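Local coordinates for flavoprotein 390 (Photobacterium phosphoreum, PDB 1FVP) that binds two FMN molecules per subunit, each with a myristate attached, and is a non-fluorescent homodimeric relative of bacterial luciferase, at residues F9-Y14 with F94-I99; S40-I45 with F197-E202; N46-Y51 with Q127-V132. One frame throughout, in Å; residues are numbered along the deposited sequence.

Contact 1 of 3, residues F9-Y14 with F94-I99. With FMA (6-(3-tetradecanoic acid) flavine mononucleotide), chain E.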
loop_
_atom_site.group_PDB
_atom_site.type_symbol
_atom_site.label_atom_id
_atom_site.label_comp_id
_atom_site.label_asym_id
_atom_site.label_seq_id
_atom_site.Cartn_x
_atom_site.Cartn_y
_atom_site.Cartn_z
ATOM N N PHE A 9 0.704 10.909 -1.655
ATOM C CA PHE A 9 1.332 10.128 -0.575
ATOM C C PHE A 9 1.396 11.021 0.676
ATOM O O PHE A 9 1.320 12.246 0.552
ATOM C CB PHE A 9 2.688 9.596 -0.943
ATOM C CG PHE A 9 3.851 10.531 -0.799
ATOM C CD1 PHE A 9 4.553 10.603 0.406
ATOM C CD2 PHE A 9 4.240 11.330 -1.870
ATOM C CE1 PHE A 9 5.629 11.458 0.536
ATOM C CE2 PHE A 9 5.328 12.205 -1.759
ATOM C CZ PHE A 9 6.003 12.257 -0.539
ATOM N N PHE A 10 1.580 10.361 1.790
ATOM C CA PHE A 10 1.670 10.957 3.119
ATOM C C PHE A 10 2.796 10.276 3.918
ATOM O O PHE A 10 2.924 9.042 3.794
ATOM C CB PHE A 10 0.385 10.752 3.913
ATOM C CG PHE A 10 -0.929 11.023 3.287
ATOM C CD1 PHE A 10 -1.598 10.047 2.573
ATOM C CD2 PHE A 10 -1.534 12.270 3.434
ATOM C CE1 PHE A 10 -2.836 10.306 2.007
ATOM C CE2 PHE A 10 -2.772 12.574 2.868
ATOM C CZ PHE A 10 -3.426 11.566 2.154
ATOM N N VAL A 11 3.532 11.029 4.730
ATOM C CA VAL A 11 4.552 10.294 5.519
ATOM C C VAL A 11 3.704 9.754 6.665
ATOM O O VAL A 11 2.478 9.980 6.658
ATOM C CB VAL A 11 5.751 11.145 5.847
ATOM C CG1 VAL A 11 6.435 11.707 4.597
ATOM C CG2 VAL A 11 5.386 12.259 6.805
ATOM N N ASN A 12 4.273 9.059 7.594
ATOM C CA ASN A 12 3.519 8.494 8.736
ATOM C C ASN A 12 4.453 8.795 9.910
ATOM O O ASN A 12 5.431 8.074 10.163
ATOM C CB ASN A 12 3.168 7.053 8.510
ATOM C CG ASN A 12 2.546 6.306 9.668
ATOM O OD1 ASN A 12 1.966 6.889 10.603
ATOM N ND2 ASN A 12 2.659 4.972 9.615
ATOM N N PHE A 13 4.085 9.903 10.532
ATOM C CA PHE A 13 4.905 10.349 11.680
ATOM C C PHE A 13 4.123 11.171 12.681
ATOM O O PHE A 13 3.052 11.731 12.368
ATOM C CB PHE A 13 6.078 11.106 11.053
ATOM C CG PHE A 13 7.336 10.800 11.804
ATOM C CD1 PHE A 13 7.499 11.311 13.091
ATOM C CD2 PHE A 13 8.316 10.010 11.219
ATOM C CE1 PHE A 13 8.647 11.034 13.815
ATOM C CE2 PHE A 13 9.486 9.725 11.925
ATOM C CZ PHE A 13 9.633 10.238 13.224
ATOM N N TYR A 14 4.686 11.240 13.885
ATOM C CA TYR A 14 4.056 12.002 14.980
ATOM C C TYR A 14 4.596 13.429 15.001
ATOM O O TYR A 14 5.793 13.731 14.992
ATOM C CB TYR A 14 4.119 11.257 16.310
ATOM C CG TYR A 14 3.383 9.928 16.326
ATOM C CD1 TYR A 14 2.127 9.780 15.714
ATOM C CD2 TYR A 14 3.937 8.825 16.976
ATOM C CE1 TYR A 14 1.454 8.563 15.746
ATOM C CE2 TYR A 14 3.269 7.608 17.013
ATOM C CZ TYR A 14 2.036 7.477 16.399
ATOM O OH TYR A 14 1.418 6.258 16.450
ATOM N N PHE A 94 11.111 6.081 -6.430
ATOM C CA PHE A 94 12.205 6.992 -6.071
ATOM C C PHE A 94 11.983 7.663 -4.743
ATOM O O PHE A 94 10.864 8.133 -4.524
ATOM C CB PHE A 94 12.531 7.925 -7.252
ATOM C CG PHE A 94 13.287 7.134 -8.304
ATOM C CD1 PHE A 94 14.616 6.769 -8.048
ATOM C CD2 PHE A 94 12.683 6.715 -9.474
ATOM C CE1 PHE A 94 15.355 6.045 -8.959
ATOM C CE2 PHE A 94 13.404 5.963 -10.410
ATOM C CZ PHE A 94 14.729 5.633 -10.145
ATOM N N LYS A 95 13.017 7.670 -3.905
ATOM C CA LYS A 95 12.858 8.313 -2.593
ATOM C C LYS A 95 12.736 9.833 -2.733
ATOM O O LYS A 95 13.109 10.513 -3.691
ATOM C CB LYS A 95 13.857 7.952 -1.524
ATOM C CG LYS A 95 13.598 6.544 -0.967
ATOM C CD LYS A 95 14.044 6.467 0.464
ATOM C CE LYS A 95 15.499 6.777 0.689
ATOM N NZ LYS A 95 16.029 5.920 1.796
ATOM N N TRP A 96 12.146 10.367 -1.702
ATOM C CA TRP A 96 11.817 11.780 -1.467
ATOM C C TRP A 96 13.059 12.494 -0.953
ATOM O O TRP A 96 13.307 13.568 -1.526
ATOM C CB TRP A 96 10.619 11.768 -0.602
ATOM C CG TRP A 96 10.132 12.214 0.679
ATOM C CD1 TRP A 96 8.781 12.315 0.931
ATOM C CD2 TRP A 96 10.740 12.589 1.918
ATOM N NE1 TRP A 96 8.533 12.726 2.206
ATOM C CE2 TRP A 96 9.728 12.921 2.837
ATOM C CE3 TRP A 96 12.045 12.689 2.342
ATOM C CZ2 TRP A 96 9.968 13.350 4.132
ATOM C CZ3 TRP A 96 12.302 13.106 3.637
ATOM C CH2 TRP A 96 11.286 13.442 4.527
ATOM N N ASP A 97 13.759 11.925 0.008
ATOM C CA ASP A 97 14.966 12.497 0.595
ATOM C C ASP A 97 16.256 12.104 -0.146
ATOM O O ASP A 97 17.323 11.912 0.479
ATOM C CB ASP A 97 15.140 12.218 2.081
ATOM C CG ASP A 97 14.742 10.847 2.541
ATOM O OD1 ASP A 97 14.098 10.079 1.833
ATOM O OD2 ASP A 97 15.094 10.554 3.703
ATOM N N ASP A 98 16.162 12.025 -1.449
ATOM C CA ASP A 98 17.317 11.671 -2.274
ATOM C C ASP A 98 17.701 12.891 -3.090
ATOM O O ASP A 98 16.892 13.291 -3.937
ATOM C CB ASP A 98 16.987 10.431 -3.112
ATOM C CG ASP A 98 17.602 9.218 -2.413
ATOM O OD1 ASP A 98 18.498 9.428 -1.572
ATOM O OD2 ASP A 98 17.185 8.083 -2.710
ATOM N N ILE A 99 18.875 13.434 -2.807
ATOM C CA ILE A 99 19.302 14.611 -3.614
ATOM C C ILE A 99 19.099 14.136 -5.050
ATOM O O ILE A 99 19.663 13.093 -5.436
ATOM C CB ILE A 99 20.773 14.973 -3.278
ATOM C CG1 ILE A 99 20.827 15.824 -1.982
ATOM C CG2 ILE A 99 21.519 15.693 -4.427
ATOM C CD1 ILE A 99 22.207 15.669 -1.264
HETATM N N1 FMA E . 0.176 6.785 19.461
HETATM C C2 FMA E . 0.833 7.671 20.215
HETATM O O2 FMA E . 1.653 7.510 21.039
HETATM N N3 FMA E . 0.523 9.077 20.023
HETATM C C4 FMA E . -0.394 9.482 19.113
HETATM O O4 FMA E . -0.578 10.683 19.031
HETATM C C4A FMA E . -1.085 8.509 18.322
HETATM N N5 FMA E . -1.998 8.769 17.411
HETATM C C5A FMA E . -2.667 7.898 16.639
HETATM C C6 FMA E . -3.628 8.278 15.712
HETATM C C7 FMA E . -4.247 7.298 14.967
HETATM C C7M FMA E . -5.341 7.606 13.884
HETATM C C8 FMA E . -3.941 5.904 15.146
HETATM C C8M FMA E . -4.596 4.818 14.360
HETATM C C9 FMA E . -2.989 5.565 16.080
HETATM C C9A FMA E . -2.340 6.488 16.846
HETATM N N10 FMA E . -1.380 6.220 17.806
HETATM C C10 FMA E . -0.709 7.085 18.573
HETATM C C1B FMA E . -1.000 4.759 18.074
HETATM C C2B FMA E . -2.173 3.977 18.810
HETATM O O2B FMA E . -2.872 4.882 19.617
HETATM C C3B FMA E . -1.471 2.915 19.636
HETATM O "O3'" FMA E . -0.453 3.455 20.375
HETATM C C4B FMA E . -1.018 1.754 18.748
HETATM O "O4'" FMA E . -1.457 2.015 17.360
HETATM C C5B FMA E . -1.723 0.485 19.285
HETATM O "O5'" FMA E . -1.191 -0.656 18.400
HETATM P P FMA E . -0.666 -2.042 18.941
HETATM O O1P FMA E . -1.125 -1.949 20.442
HETATM O O2P FMA E . -1.492 -3.008 18.246
HETATM O O3P FMA E . 0.649 -2.154 18.581
HETATM C "C1'" FMA E . -5.201 10.901 17.489
HETATM O "O1'" FMA E . -6.066 11.354 16.647
HETATM O "O2'" FMA E . -5.255 11.237 18.695
HETATM C "C2'" FMA E . -3.927 10.490 16.852
HETATM C "C3'" FMA E . -3.949 9.699 15.561
HETATM C "C4'" FMA E . -3.503 10.450 14.364
HETATM C "C5'" FMA E . -3.235 9.754 13.051
HETATM C "C6'" FMA E . -2.122 10.280 12.216
HETATM C "C7'" FMA E . -0.814 10.608 12.919
HETATM C "C8'" FMA E . 0.174 11.345 12.112
HETATM C "C9'" FMA E . 0.549 10.826 10.717
HETATM C C11 FMA E . -0.286 11.472 9.642
HETATM C C12 FMA E . -1.402 10.705 9.024
HETATM C C13 FMA E . -1.154 9.779 7.891
HETATM C C14 FMA E . -1.679 10.153 6.539
HETATM C C15 FMA E . -2.863 9.386 6.037
#
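The indole NE1 of Trp-96 is approached by Val-11 CG1 at 3.3 Å and by Phe-9 CE1 at 3.6 Å, with the nitrogen in the plane of the phenyl ring at its edge; the His-131 ring also meets the indole. This is an interior contact of a barrel-like sheet of the bacterial luciferase family, joining the end of strand 6-11 to the loop that follows strand 92-94. The Phe-9 and Trp-96 rings meet rim to rim, with the phenyl and pyrrole centroids 5.3 Å apart and the planes at 55°, so neither lies over the face of the other. Phe-9 carries CG between its backbone N and carbonyl carbon (chi1 82°), which swings the ring across to the indole. Val-11 CG1 reaches further along the indole, 3.9 Å from CZ2. Met-129 touches both aromatic residues, and Tyr-152 of helix 138-155 meets the indole edge-to-face. Phe-10 and Tyr-14 turn to a bound FMA instead: the phenyl face of Phe-10 carries the end of the fatty-acid tail, while Tyr-14, whose OH is hydrogen-bonded to Lys-61 O of the second subunit, lays its ring against the isoalloxazine, CZ 3.5 Å from C10 of FMA.

Contact 2 of 3, residues S40-I45 with F197-E202; sequences SIYDVI and FLLCFE
Apolar side chains meet here across strand 6-11, which separates strand 42-48 from strand 195-199 in the sheet; no hydrogen bond joins the two segments directly. The contact falls into two patches. In the first, Tyr-42 meets Leu-199 and Phe-201. Its CE1 lies 4.2 Å from Leu-199 CD1 and 4.0 Å from Phe-201 CE2, while its OH is 3.9 Å from Phe-201 CZ. The two aromatic side chains arrive from opposite directions; their planes stand at 88°, but neither ring is centred on the other, so the pair is neither a stack nor edge-to-face. Tyr-42 has CG anti to its own carbonyl carbon (chi1 -50°), a rotation that sends the ring over toward Phe-201. Its hydroxyl is hydrogen-bonded to Met-214 O in helix 207-227, a tie that fixes the ring's far end against that helix; Leu-217 of the same helix and Ile-35 of helix 23-38 also pack on the tyrosine. Such a layer, in which helices close over the outside of parallel strands, fits the barrel architecture of the bacterial luciferase family. Leu-199 is part of the wall of an FMA pocket. The second patch is small: Val-44 and Leu-198 cross at about a right angle, CG2 of the valine 3.9 Å from CD2 of the leucine. Leu-198 leans on Gln-127 of strand 126-134 as well. Beyond the end of strand 195-199, Leu-199 O sits 3.9 Å above one face of the Phe-201 ring, offset toward its rim. Glu-202 OE1 is hydrogen-bonded to Thr-31 OG1, a tie to helix 23-38, and in a local bond the backbone N of Glu-202 donates to Cys-200 SG over 3.5 Å, at an N-H...S angle of 150°.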
loop_
_atom_site.group_PDB
_atom_site.type_symbol
_atom_site.label_atom_id
_atom_site.label_comp_id
_atom_site.label_asym_id
_atom_site.label_seq_id
_atom_site.Cartn_x
_atom_site.Cartn_y
_atom_site.Cartn_z
ATOM N N SER A 40 -9.949 14.080 -9.405
ATOM C CA SER A 40 -10.055 12.885 -10.248
ATOM C C SER A 40 -8.686 12.196 -10.239
ATOM O O SER A 40 -8.385 11.269 -9.500
ATOM C CB SER A 40 -10.419 13.222 -11.681
ATOM O OG SER A 40 -11.792 13.461 -11.865
ATOM N N ILE A 41 -7.852 12.741 -11.084
ATOM C CA ILE A 41 -6.482 12.356 -11.349
ATOM C C ILE A 41 -5.727 11.824 -10.160
ATOM O O ILE A 41 -4.782 11.042 -10.469
ATOM C CB ILE A 41 -5.790 13.491 -12.182
ATOM C CG1 ILE A 41 -5.347 14.662 -11.297
ATOM C CG2 ILE A 41 -6.762 13.962 -13.318
ATOM C CD1 ILE A 41 -4.328 15.630 -11.957
ATOM N N TYR A 42 -6.048 12.135 -8.912
ATOM C CA TYR A 42 -5.249 11.491 -7.818
ATOM C C TYR A 42 -5.864 10.096 -7.678
ATOM O O TYR A 42 -6.926 9.916 -7.039
ATOM C CB TYR A 42 -5.188 12.312 -6.531
ATOM C CG TYR A 42 -4.778 13.751 -6.780
ATOM C CD1 TYR A 42 -3.474 14.095 -7.107
ATOM C CD2 TYR A 42 -5.718 14.772 -6.741
ATOM C CE1 TYR A 42 -3.092 15.397 -7.389
ATOM C CE2 TYR A 42 -5.354 16.075 -7.026
ATOM C CZ TYR A 42 -4.054 16.388 -7.342
ATOM O OH TYR A 42 -3.773 17.699 -7.605
ATOM N N ASP A 43 -5.222 9.106 -8.314
ATOM C CA ASP A 43 -5.808 7.748 -8.254
ATOM C C ASP A 43 -5.166 6.748 -7.327
ATOM O O ASP A 43 -5.642 5.583 -7.344
ATOM C CB ASP A 43 -6.193 7.288 -9.648
ATOM C CG ASP A 43 -5.269 7.601 -10.789
ATOM O OD1 ASP A 43 -4.069 7.288 -10.705
ATOM O OD2 ASP A 43 -5.749 8.145 -11.811
ATOM N N VAL A 44 -4.220 7.062 -6.479
ATOM C CA VAL A 44 -3.597 6.140 -5.513
ATOM C C VAL A 44 -2.978 6.975 -4.377
ATOM O O VAL A 44 -2.504 8.106 -4.615
ATOM C CB VAL A 44 -2.601 5.173 -6.140
ATOM C CG1 VAL A 44 -3.064 4.493 -7.410
ATOM C CG2 VAL A 44 -1.231 5.801 -6.405
ATOM N N ILE A 45 -3.007 6.450 -3.166
ATOM C CA ILE A 45 -2.446 7.164 -2.005
ATOM C C ILE A 45 -1.414 6.205 -1.419
ATOM O O ILE A 45 -1.717 5.004 -1.423
ATOM C CB ILE A 45 -3.521 7.717 -1.019
ATOM C CG1 ILE A 45 -3.967 6.685 0.025
ATOM C CG2 ILE A 45 -4.717 8.338 -1.791
ATOM C CD1 ILE A 45 -5.459 6.628 0.445
ATOM N N PHE A 197 4.187 10.445 -10.587
ATOM C CA PHE A 197 4.421 11.065 -9.273
ATOM C C PHE A 197 3.404 10.859 -8.161
ATOM O O PHE A 197 2.184 10.858 -8.244
ATOM C CB PHE A 197 4.698 12.560 -9.423
ATOM C CG PHE A 197 5.230 13.013 -10.731
ATOM C CD1 PHE A 197 4.356 13.204 -11.799
ATOM C CD2 PHE A 197 6.596 13.243 -10.899
ATOM C CE1 PHE A 197 4.834 13.627 -13.042
ATOM C CE2 PHE A 197 7.103 13.667 -12.135
ATOM C CZ PHE A 197 6.196 13.853 -13.196
ATOM N N LEU A 198 4.023 10.684 -7.012
ATOM C CA LEU A 198 3.391 10.500 -5.711
ATOM C C LEU A 198 3.902 11.782 -5.027
ATOM O O LEU A 198 5.102 11.729 -4.671
ATOM C CB LEU A 198 3.931 9.226 -5.098
ATOM C CG LEU A 198 3.393 7.891 -5.529
ATOM C CD1 LEU A 198 3.560 6.867 -4.401
ATOM C CD2 LEU A 198 1.912 8.048 -5.883
ATOM N N LEU A 199 3.058 12.780 -4.945
ATOM C CA LEU A 199 3.452 14.073 -4.393
ATOM C C LEU A 199 2.718 14.452 -3.131
ATOM O O LEU A 199 1.500 14.671 -3.198
ATOM C CB LEU A 199 3.291 15.073 -5.561
ATOM C CG LEU A 199 2.241 14.815 -6.620
ATOM C CD1 LEU A 199 0.844 14.655 -6.033
ATOM C CD2 LEU A 199 2.202 15.969 -7.611
ATOM N N CYS A 200 3.430 14.576 -2.034
ATOM C CA CYS A 200 2.918 14.946 -0.713
ATOM C C CYS A 200 2.611 16.431 -0.617
ATOM O O CYS A 200 3.604 17.186 -0.682
ATOM C CB CYS A 200 3.986 14.659 0.360
ATOM S SG CYS A 200 3.401 14.938 2.060
ATOM N N PHE A 201 1.380 16.845 -0.433
ATOM C CA PHE A 201 1.095 18.295 -0.317
ATOM C C PHE A 201 0.853 18.601 1.164
ATOM O O PHE A 201 0.026 19.481 1.454
ATOM C CB PHE A 201 -0.115 18.713 -1.101
ATOM C CG PHE A 201 -0.297 18.515 -2.556
ATOM C CD1 PHE A 201 0.363 19.340 -3.463
ATOM C CD2 PHE A 201 -1.171 17.546 -3.048
ATOM C CE1 PHE A 201 0.214 19.188 -4.831
ATOM C CE2 PHE A 201 -1.356 17.364 -4.414
ATOM C CZ PHE A 201 -0.652 18.197 -5.297
ATOM N N GLU A 202 1.503 17.901 2.057
ATOM C CA GLU A 202 1.273 18.073 3.488
ATOM C C GLU A 202 2.194 19.035 4.190
ATOM O O GLU A 202 2.137 19.050 5.445
ATOM C CB GLU A 202 1.394 16.774 4.284
ATOM C CG GLU A 202 0.481 15.588 4.156
ATOM C CD GLU A 202 -0.968 15.906 3.937
ATOM O OE1 GLU A 202 -1.477 16.148 2.857
ATOM O OE2 GLU A 202 -1.594 15.876 5.014
#

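Contact 3 of 3, residues N46-Y51 with Q127-V132. With FMA (6-(3-tetradecanoic acid) flavine mononucleotide), chain D.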
loop_
_atom_site.group_PDB
_atom_site.type_symbol
_atom_site.label_atom_id
_atom_site.label_comp_id
_atom_site.label_asym_id
_atom_site.label_seq_id
_atom_site.Cartn_x
_atom_site.Cartn_y
_atom_site.Cartn_z
ATOM N N ASN A 46 -0.306 6.726 -0.981
ATOM C CA ASN A 46 0.810 5.956 -0.416
ATOM C C ASN A 46 1.078 6.416 1.009
ATOM O O ASN A 46 0.446 7.398 1.455
ATOM C CB ASN A 46 1.940 6.221 -1.417
ATOM C CG ASN A 46 3.276 5.625 -1.095
ATOM O OD1 ASN A 46 3.408 4.388 -1.020
ATOM N ND2 ASN A 46 4.311 6.425 -0.866
ATOM N N ILE A 47 1.981 5.753 1.727
ATOM C CA ILE A 47 2.342 6.095 3.098
ATOM C C ILE A 47 3.812 5.840 3.410
ATOM O O ILE A 47 4.153 4.819 3.994
ATOM C CB ILE A 47 1.451 5.444 4.220
ATOM C CG1 ILE A 47 -0.033 5.783 4.005
ATOM C CG2 ILE A 47 1.945 5.900 5.626
ATOM C CD1 ILE A 47 -0.945 5.852 5.243
ATOM N N ASP A 48 4.655 6.783 3.060
ATOM C CA ASP A 48 6.112 6.746 3.290
ATOM C C ASP A 48 6.285 6.515 4.796
ATOM O O ASP A 48 5.611 7.211 5.570
ATOM C CB ASP A 48 6.796 7.997 2.773
ATOM C CG ASP A 48 8.308 8.055 2.849
ATOM O OD1 ASP A 48 8.919 7.930 3.932
ATOM O OD2 ASP A 48 8.905 8.240 1.753
ATOM N N ASP A 49 7.111 5.543 5.133
ATOM C CA ASP A 49 7.367 5.225 6.556
ATOM C C ASP A 49 8.666 4.420 6.609
ATOM O O ASP A 49 8.990 3.819 7.615
ATOM C CB ASP A 49 6.201 4.529 7.196
ATOM C CG ASP A 49 6.191 3.020 7.180
ATOM O OD1 ASP A 49 6.846 2.427 8.052
ATOM O OD2 ASP A 49 5.505 2.470 6.296
ATOM N N HIS A 50 9.339 4.503 5.497
ATOM C CA HIS A 50 10.593 3.846 5.159
ATOM C C HIS A 50 11.756 4.044 6.100
ATOM O O HIS A 50 12.692 3.199 6.089
ATOM C CB HIS A 50 11.001 4.162 3.679
ATOM C CG HIS A 50 9.807 3.915 2.788
ATOM N ND1 HIS A 50 8.915 4.885 2.420
ATOM C CD2 HIS A 50 9.352 2.762 2.234
ATOM C CE1 HIS A 50 7.981 4.341 1.648
ATOM N NE2 HIS A 50 8.208 3.053 1.521
ATOM N N TYR A 51 11.716 5.067 6.926
ATOM C CA TYR A 51 12.778 5.373 7.891
ATOM C C TYR A 51 12.991 4.267 8.912
ATOM O O TYR A 51 13.890 4.375 9.763
ATOM C CB TYR A 51 12.456 6.702 8.618
ATOM C CG TYR A 51 11.110 6.732 9.304
ATOM C CD1 TYR A 51 9.936 7.029 8.621
ATOM C CD2 TYR A 51 11.017 6.453 10.665
ATOM C CE1 TYR A 51 8.720 7.033 9.293
ATOM C CE2 TYR A 51 9.808 6.458 11.348
ATOM C CZ TYR A 51 8.650 6.750 10.654
ATOM O OH TYR A 51 7.464 6.773 11.340
ATOM N N GLN A 127 8.303 5.591 -10.186
ATOM C CA GLN A 127 7.348 6.469 -9.468
ATOM C C GLN A 127 8.227 7.432 -8.644
ATOM O O GLN A 127 9.084 6.957 -7.881
ATOM C CB GLN A 127 6.351 5.804 -8.557
ATOM C CG GLN A 127 5.180 5.114 -9.183
ATOM C CD GLN A 127 3.952 5.954 -9.328
ATOM O OE1 GLN A 127 2.944 5.470 -9.807
ATOM N NE2 GLN A 127 3.969 7.215 -8.927
ATOM N N LEU A 128 7.934 8.695 -8.871
ATOM C CA LEU A 128 8.681 9.795 -8.221
ATOM C C LEU A 128 7.898 10.374 -7.052
ATOM O O LEU A 128 6.729 10.742 -7.268
ATOM C CB LEU A 128 9.013 10.740 -9.376
ATOM C CG LEU A 128 10.062 11.813 -9.211
ATOM C CD1 LEU A 128 11.382 11.251 -8.710
ATOM C CD2 LEU A 128 10.241 12.521 -10.558
ATOM N N MET A 129 8.552 10.403 -5.897
ATOM C CA MET A 129 7.973 10.901 -4.660
ATOM C C MET A 129 8.559 12.270 -4.239
ATOM O O MET A 129 9.685 12.324 -3.700
ATOM C CB MET A 129 8.116 9.989 -3.459
ATOM C CG MET A 129 7.902 8.543 -3.664
ATOM S SD MET A 129 7.696 7.735 -2.026
ATOM C CE MET A 129 9.205 8.273 -1.222
ATOM N N LEU A 130 7.736 13.281 -4.413
ATOM C CA LEU A 130 7.982 14.669 -4.099
ATOM C C LEU A 130 6.998 15.246 -3.054
ATOM O O LEU A 130 5.799 14.981 -2.984
ATOM C CB LEU A 130 7.822 15.489 -5.381
ATOM C CG LEU A 130 8.436 15.076 -6.677
ATOM C CD1 LEU A 130 7.622 15.604 -7.846
ATOM C CD2 LEU A 130 9.861 15.626 -6.720
ATOM N N HIS A 131 7.561 16.142 -2.276
ATOM C CA HIS A 131 6.994 16.930 -1.200
ATOM C C HIS A 131 6.592 18.318 -1.673
ATOM O O HIS A 131 7.312 19.261 -1.289
ATOM C CB HIS A 131 8.022 17.149 -0.037
ATOM C CG HIS A 131 7.518 16.507 1.202
ATOM N ND1 HIS A 131 8.119 15.526 1.931
ATOM C CD2 HIS A 131 6.325 16.756 1.816
ATOM C CE1 HIS A 131 7.325 15.213 2.954
ATOM N NE2 HIS A 131 6.233 15.924 2.906
ATOM N N VAL A 132 5.551 18.494 -2.443
ATOM C CA VAL A 132 5.128 19.828 -2.905
ATOM C C VAL A 132 4.756 20.786 -1.776
ATOM O O VAL A 132 4.317 20.403 -0.669
ATOM C CB VAL A 132 3.933 19.643 -3.868
ATOM C CG1 VAL A 132 3.111 20.891 -4.090
ATOM C CG2 VAL A 132 4.421 19.119 -5.209
HETATM N N1 FMA D . 5.196 15.308 -21.647
HETATM C C2 FMA D . 4.485 14.180 -21.675
HETATM O O2 FMA D . 4.692 13.196 -22.279
HETATM N N3 FMA D . 3.277 14.086 -20.866
HETATM C C4 FMA D . 2.873 15.118 -20.100
HETATM O O4 FMA D . 1.857 14.996 -19.449
HETATM C C4A FMA D . 3.648 16.320 -20.089
HETATM N N5 FMA D . 3.344 17.380 -19.384
HETATM C C5A FMA D . 4.028 18.534 -19.336
HETATM C C6 FMA D . 3.628 19.612 -18.551
HETATM C C7 FMA D . 4.396 20.750 -18.569
HETATM C C7M FMA D . 4.054 22.026 -17.724
HETATM C C8 FMA D . 5.587 20.847 -19.380
HETATM C C8M FMA D . 6.452 22.065 -19.434
HETATM C C9 FMA D . 5.951 19.761 -20.147
HETATM C C9A FMA D . 5.236 18.599 -20.165
HETATM N N10 FMA D . 5.555 17.470 -20.908
HETATM C C10 FMA D . 4.861 16.334 -20.949
HETATM C C1B FMA D . 6.808 17.482 -21.785
HETATM C C2B FMA D . 7.467 16.055 -22.020
HETATM O O2B FMA D . 8.815 16.314 -21.672
HETATM C C3B FMA D . 7.272 15.643 -23.461
HETATM O "O3'" FMA D . 6.203 16.319 -24.043
HETATM C C4B FMA D . 7.090 14.140 -23.701
HETATM O "O4'" FMA D . 8.240 13.385 -23.176
HETATM C C5B FMA D . 6.980 13.840 -25.222
HETATM O "O5'" FMA D . 8.129 12.854 -25.546
HETATM P P FMA D . 9.208 12.952 -26.696
HETATM O O1P FMA D . 8.287 12.757 -27.951
HETATM O O2P FMA D . 9.799 14.274 -26.638
HETATM O O3P FMA D . 10.191 12.015 -26.438
HETATM C "C1'" FMA D . 0.031 20.134 -18.060
HETATM O "O1'" FMA D . 0.416 21.330 -17.769
HETATM O "O2'" FMA D . -1.127 19.957 -18.452
HETATM C "C2'" FMA D . 1.147 19.276 -18.558
HETATM C "C3'" FMA D . 2.423 19.449 -17.722
HETATM C "C4'" FMA D . 2.462 18.355 -16.698
HETATM C "C5'" FMA D . 1.927 18.600 -15.307
HETATM C "C6'" FMA D . 2.830 18.077 -14.218
HETATM C "C7'" FMA D . 2.071 17.724 -12.946
HETATM C "C8'" FMA D . 2.429 18.476 -11.736
HETATM C "C9'" FMA D . 3.489 17.932 -10.793
HETATM C C11 FMA D . 4.008 18.950 -9.824
HETATM C C12 FMA D . 3.137 19.972 -9.191
HETATM C C13 FMA D . 3.691 20.877 -8.142
HETATM C C14 FMA D . 2.745 21.844 -7.505
HETATM C C15 FMA D . 1.813 22.542 -8.454
#
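Strands 42-48 and 126-134 are not paired with each other, and their backbones stay well apart, with Asp-48 CA and Met-129 CA, the nearest alpha carbons, at 9.2 Å. Side chains bridge that gap inside the barrel-like sheet. Met-129 does most of the reaching: its chain runs extended through chi2 and then bends at chi3 (-55°), presenting SD and CE to two polar residues. Asn-46 comes to the sulfur at about a right angle, its ND2 3.8 Å from Met-129 SD. Asp-48, with CG anti to the backbone N (chi1 -176°), reaches the methyl end instead: Asp-48 OD2 points at Met-129 CE and lies 4.0 Å from Met-129 SD. No hydrogen bond spans the segments; the meeting is one of van der Waals contact between a thioether and buried polar groups. At the far end of segment 127-132, Val-132 turns to a fatty-acid chain, its CG2 3.5 Å from C13 and its CG1 3.6 Å from C14 of a bound FMA. Phe-9 of strand 6-11 packs on both Asn-46 and Met-129, Leu-198 of strand 195-199 touches Asn-46, and Ile-66 of strand 65-68 lies against Asn-46 and His-50.

Contacts 1 and 3 occupy nearly the same place, their centres about 4 Å apart near the centre of the folded chain; contact 2 is centred about 10 Å from contact 3 and 13 Å from contact 1. All three reach one sheet, and contacts 2 and 3 share strand 42-48, the former using its start and the latter its end. Contact 1 alternates with both others along the sequence, whereas both segments of contact 3 fall between those of contact 2. Backbone bonds Leu-198 N to Leu-128 O and, probably, Cys-200 N to Leu-130 O tie contacts 2 and 3. Contacts 1 and 3 fill the interior, contact 2 reaches the helix-covered side, and residues of all three line FMA pockets.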